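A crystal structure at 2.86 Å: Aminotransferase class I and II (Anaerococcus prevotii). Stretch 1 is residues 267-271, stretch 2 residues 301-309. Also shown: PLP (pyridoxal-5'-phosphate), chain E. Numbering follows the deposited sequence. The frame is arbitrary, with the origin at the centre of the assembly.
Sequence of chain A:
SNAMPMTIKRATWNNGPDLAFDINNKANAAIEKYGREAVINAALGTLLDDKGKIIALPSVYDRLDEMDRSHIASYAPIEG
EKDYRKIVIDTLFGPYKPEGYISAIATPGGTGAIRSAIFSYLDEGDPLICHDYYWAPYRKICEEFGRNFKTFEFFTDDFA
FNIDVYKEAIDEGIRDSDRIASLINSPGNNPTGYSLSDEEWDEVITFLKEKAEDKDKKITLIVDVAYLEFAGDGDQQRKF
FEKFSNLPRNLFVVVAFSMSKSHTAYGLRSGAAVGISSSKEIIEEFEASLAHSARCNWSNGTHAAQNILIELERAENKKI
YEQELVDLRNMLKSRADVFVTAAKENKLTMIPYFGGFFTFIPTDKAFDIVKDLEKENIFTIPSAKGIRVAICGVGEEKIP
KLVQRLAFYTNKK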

ATOM      1  N   GLY A 267     -12.003  -1.498  -2.915  1.00 41.16           N
ATOM      2  CA  GLY A 267     -11.639  -1.558  -1.497  1.00 41.39           C
ATOM      3  C   GLY A 267     -10.751  -2.731  -1.143  1.00 41.00           C
ATOM      4  O   GLY A 267     -10.348  -2.890   0.010  1.00 41.21           O
ATOM      5  N   LEU A 268     -10.461  -3.554  -2.146  1.00 40.70           N
ATOM      6  CA  LEU A 268      -9.533  -4.666  -2.015  1.00 40.54           C
ATOM      7  C   LEU A 268      -8.100  -4.301  -2.414  1.00 39.61           C
ATOM      8  O   LEU A 268      -7.181  -5.077  -2.186  1.00 39.55           O
ATOM      9  N   ARG A 269      -7.929  -3.130  -3.022  1.00 39.03           N
ATOM     10  CA  ARG A 269      -6.610  -2.573  -3.345  1.00 38.33           C
ATOM     11  C   ARG A 269      -5.638  -3.536  -4.025  1.00 37.99           C
ATOM     12  O   ARG A 269      -4.621  -3.917  -3.436  1.00 37.87           O
ATOM     13  N   SER A 270      -5.943  -3.918  -5.261  1.00 37.84           N
ATOM     14  CA  SER A 270      -5.072  -4.829  -5.992  1.00 37.78           C
ATOM     15  C   SER A 270      -4.894  -4.472  -7.454  1.00 37.40           C
ATOM     16  O   SER A 270      -5.821  -4.595  -8.256  1.00 37.70           O
ATOM     17  N   GLY A 271      -3.685  -4.035  -7.791  1.00 36.82           N
ATOM     18  CA  GLY A 271      -3.301  -3.784  -9.170  1.00 36.41           C
ATOM     19  C   GLY A 271      -1.975  -4.448  -9.471  1.00 36.51           C
ATOM     20  O   GLY A 271      -1.532  -5.337  -8.737  1.00 36.81           O
ATOM     21  N   GLY A 301       0.856  -7.377  -1.236  1.00 34.05           N
ATOM     22  CA  GLY A 301      -0.496  -7.070  -1.694  1.00 33.62           C
ATOM     23  C   GLY A 301      -1.576  -7.729  -0.877  1.00 34.16           C
ATOM     24  O   GLY A 301      -1.299  -8.567  -0.022  1.00 34.86           O
ATOM     25  N   THR A 302      -2.816  -7.328  -1.134  1.00 34.11           N
ATOM     26  CA  THR A 302      -3.974  -7.945  -0.498  1.00 34.90           C
ATOM     27  C   THR A 302      -4.074  -9.353  -1.051  1.00 35.02           C
ATOM     28  O   THR A 302      -4.460  -9.544  -2.205  1.00 34.72           O
ATOM     29  N   HIS A 303      -3.709 -10.332  -0.235  1.00 35.61           N
ATOM     30  CA  HIS A 303      -3.606 -11.702  -0.716  1.00 35.95           C
ATOM     31  C   HIS A 303      -4.907 -12.244  -1.278  1.00 36.68           C
ATOM     32  O   HIS A 303      -4.904 -12.825  -2.362  1.00 36.68           O
ATOM     33  N   ALA A 304      -6.031 -12.028  -0.594  1.00 37.49           N
ATOM     34  CA  ALA A 304      -7.317 -12.533  -1.099  1.00 38.43           C
ATOM     35  C   ALA A 304      -7.603 -12.117  -2.545  1.00 37.58           C
ATOM     36  O   ALA A 304      -8.051 -12.939  -3.353  1.00 38.26           O
ATOM     37  N   ALA A 305      -7.324 -10.853  -2.865  1.00 36.25           N
ATOM     38  CA  ALA A 305      -7.590 -10.303  -4.195  1.00 35.52           C
ATOM     39  C   ALA A 305      -6.766 -10.986  -5.295  1.00 35.19           C
ATOM     40  O   ALA A 305      -7.250 -11.199  -6.415  1.00 35.50           O
ATOM     41  N   GLN A 306      -5.525 -11.335  -4.970  1.00 34.72           N
ATOM     42  CA  GLN A 306      -4.656 -12.017  -5.914  1.00 34.50           C
ATOM     43  C   GLN A 306      -5.184 -13.406  -6.206  1.00 35.83           C
ATOM     44  O   GLN A 306      -5.223 -13.836  -7.352  1.00 36.17           O
ATOM     45  N   ASN A 307      -5.596 -14.097  -5.154  1.00 36.94           N
ATOM     46  CA  ASN A 307      -6.178 -15.426  -5.276  1.00 38.65           C
ATOM     47  C   ASN A 307      -7.510 -15.416  -6.021  1.00 39.56           C
ATOM     48  O   ASN A 307      -7.832 -16.374  -6.728  1.00 40.80           O
ATOM     49  N   ILE A 308      -8.260 -14.323  -5.876  1.00 39.10           N
ATOM     50  CA  ILE A 308      -9.502 -14.132  -6.621  1.00 39.92           C
ATOM     51  C   ILE A 308      -9.216 -14.147  -8.123  1.00 39.74           C
ATOM     52  O   ILE A 308      -9.866 -14.884  -8.871  1.00 41.26           O
ATOM     53  N   LEU A 309      -8.226 -13.365  -8.556  1.00 38.27           N
ATOM     54  CA  LEU A 309      -7.844 -13.330  -9.968  1.00 38.18           C
ATOM     55  C   LEU A 309      -7.402 -14.703 -10.489  1.00 39.53           C
ATOM     56  O   LEU A 309      -7.734 -15.080 -11.620  1.00 40.52           O
TER

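Packing of the irregular segment 267-271 against the start of the helix that begins at His303, a contact burying 267 Å² over both sides. Leu268 covers the most surface. Its CA-to-CB bond runs sideways to the helix, and the side chain, with chi1 m (-89°) and chi2 t, lies along three residues of stretch 2: CD2 approaches CG2 of Thr302 at 3.9 Å, CB meets CB of Ala305 at 4.2 Å, and CD1 reaches CD1 of Ile308 at 4.1 Å. Ile308, pointing toward the loop with chi1 m and chi2 t, closes the far end of this apolar patch.

Thr302 supplies the polar link. It occupies the N-cap position, yet its side chain makes no capping bond; with chi1 m (-44°) it points toward stretch 1, and OG1 donates a short hydrogen bond to O of Leu268 (2.7 Å). The same residue thus holds the Leu268 backbone through its hydroxyl and packs on the Leu268 side chain through its methyl.

Ser270 and Ala305 have the nearest CA atoms across the stretches, 6.3 Å apart. Both point toward the other stretch, so CB of Ser270 comes to 3.5 Å from CB of Ala305. Ser270 has chi1 t, and its OG, hydrogen-bonded elsewhere in the structure, passes 4.4 Å from CG of Gln306.

Arg269 starts sideways, its CB 4.1 Å from OG1 of Thr302, but three successive m rotamers (chi1 to chi3) lead its end away to the cofactor. There NH2 donates to O1P of PLP (2.7 Å) and NH1 to O3P (2.9 Å), a two-point grip on the phosphate of the cofactor expected for an aminotransferase. His303 points away from the contact.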

ATOM      1  CB  LEU A 268     -10.018  -5.857  -2.829  1.00 40.98           C
ATOM      2  CG  LEU A 268     -10.948  -6.789  -2.078  1.00 42.11           C
ATOM      3  CD1 LEU A 268     -11.513  -7.833  -3.025  1.00 42.78           C
ATOM      4  CD2 LEU A 268     -10.187  -7.437  -0.934  1.00 42.26           C
ATOM      5  CB  ARG A 269      -5.952  -1.989  -2.089  1.00 38.54           C
ATOM      6  CG  ARG A 269      -6.830  -1.055  -1.268  1.00 39.31           C
ATOM      7  CD  ARG A 269      -7.317   0.149  -2.066  1.00 39.45           C
ATOM      8  NE  ARG A 269      -6.257   0.837  -2.807  1.00 38.66           N
ATOM      9  CZ  ARG A 269      -6.316   1.124  -4.104  1.00 38.52           C
ATOM     10  NH1 ARG A 269      -7.375   0.801  -4.827  1.00 38.98           N
ATOM     11  NH2 ARG A 269      -5.311   1.753  -4.681  1.00 38.51           N
ATOM     12  CB  SER A 270      -5.567  -6.264  -5.880  1.00 38.71           C
ATOM     13  OG  SER A 270      -4.646  -7.147  -6.491  1.00 39.15           O
ATOM     14  CB  THR A 302      -5.274  -7.178  -0.812  1.00 35.00           C
ATOM     15  OG1 THR A 302      -5.041  -5.766  -0.693  1.00 34.77           O
ATOM     16  CG2 THR A 302      -6.396  -7.588   0.132  1.00 36.22           C
ATOM     17  CB  HIS A 303      -2.978 -12.615   0.334  1.00 36.71           C
ATOM     18  CG  HIS A 303      -2.294 -13.836  -0.244  1.00 36.80           C
ATOM     19  ND1 HIS A 303      -1.957 -14.899   0.506  1.00 37.85           N
ATOM     20  CD2 HIS A 303      -1.911 -14.143  -1.551  1.00 36.19           C
ATOM     21  CE1 HIS A 303      -1.381 -15.833  -0.272  1.00 37.87           C
ATOM     22  NE2 HIS A 303      -1.349 -15.366  -1.530  1.00 36.85           N
ATOM     23  CB  ALA A 304      -8.472 -12.138  -0.186  1.00 39.58           C
ATOM     24  CB  ALA A 305      -7.347  -8.806  -4.202  1.00 34.45           C
ATOM     25  CB  GLN A 306      -3.230 -12.095  -5.378  1.00 33.95           C
ATOM     26  CG  GLN A 306      -2.564 -10.745  -5.209  1.00 32.83           C
ATOM     27  CD  GLN A 306      -1.114 -10.850  -4.779  1.00 32.63           C
ATOM     28  OE1 GLN A 306      -0.539 -11.940  -4.707  1.00 33.03           O
ATOM     29  NE2 GLN A 306      -0.505  -9.700  -4.501  1.00 32.19           N
ATOM     30  CB  ASN A 307      -6.312 -16.075  -3.899  1.00 39.78           C
ATOM     31  CG  ASN A 307      -4.968 -16.469  -3.316  1.00 39.32           C
ATOM     32  OD1 ASN A 307      -4.117 -17.021  -4.014  1.00 39.15           O
ATOM     33  ND2 ASN A 307      -4.769 -16.185  -2.031  1.00 39.39           N
ATOM     34  CB  ILE A 308     -10.269 -12.856  -6.189  1.00 39.39           C
ATOM     35  CG1 ILE A 308     -10.856 -13.039  -4.784  1.00 40.42           C
ATOM     36  CG2 ILE A 308     -11.395 -12.534  -7.169  1.00 39.99           C
ATOM     37  CD1 ILE A 308     -11.431 -11.782  -4.163  1.00 39.92           C
ATOM     38  CB  LEU A 309      -6.750 -12.294 -10.215  1.00 36.45           C
ATOM     39  CG  LEU A 309      -6.515 -11.893 -11.673  1.00 36.29           C
ATOM     40  CD1 LEU A 309      -7.621 -10.971 -12.151  1.00 36.30           C
ATOM     41  CD2 LEU A 309      -5.166 -11.214 -11.842  1.00 35.00           C
TER
HETATM   42  N1  PLP E 501      -6.024   5.744 -12.504  1.00 28.10           N
HETATM   43  C2  PLP E 501      -7.076   6.553 -12.901  1.00 28.71           C
HETATM   44  C2A PLP E 501      -6.985   7.337 -14.175  1.00 27.05           C
HETATM   45  C3  PLP E 501      -8.233   6.635 -12.130  1.00 29.04           C
HETATM   46  O3  PLP E 501      -9.264   7.433 -12.525  1.00 28.37           O
HETATM   47  C4  PLP E 501      -8.351   5.930 -10.950  1.00 30.44           C
HETATM   48  C4A PLP E 501      -9.172   6.578  -9.869  1.00 33.98           C
HETATM   49  O4A PLP E 501     -10.346   6.248  -9.680  1.00 42.42           O
HETATM   50  C5  PLP E 501      -7.292   5.111 -10.559  1.00 29.95           C
HETATM   51  C6  PLP E 501      -6.128   5.025 -11.333  1.00 28.88           C
HETATM   52  C5A PLP E 501      -7.411   4.342  -9.252  1.00 29.45           C
HETATM   53  O4P PLP E 501      -6.803   3.071  -9.298  1.00 27.92           O
HETATM   54  P   PLP E 501      -6.807   2.224  -7.942  1.00 26.27           P
HETATM   55  O1P PLP E 501      -5.610   2.685  -7.152  1.00 25.46           O
HETATM   56  O2P PLP E 501      -6.755   0.756  -8.305  1.00 23.97           O
HETATM   57  O3P PLP E 501      -8.051   2.502  -7.136  1.00 26.40           O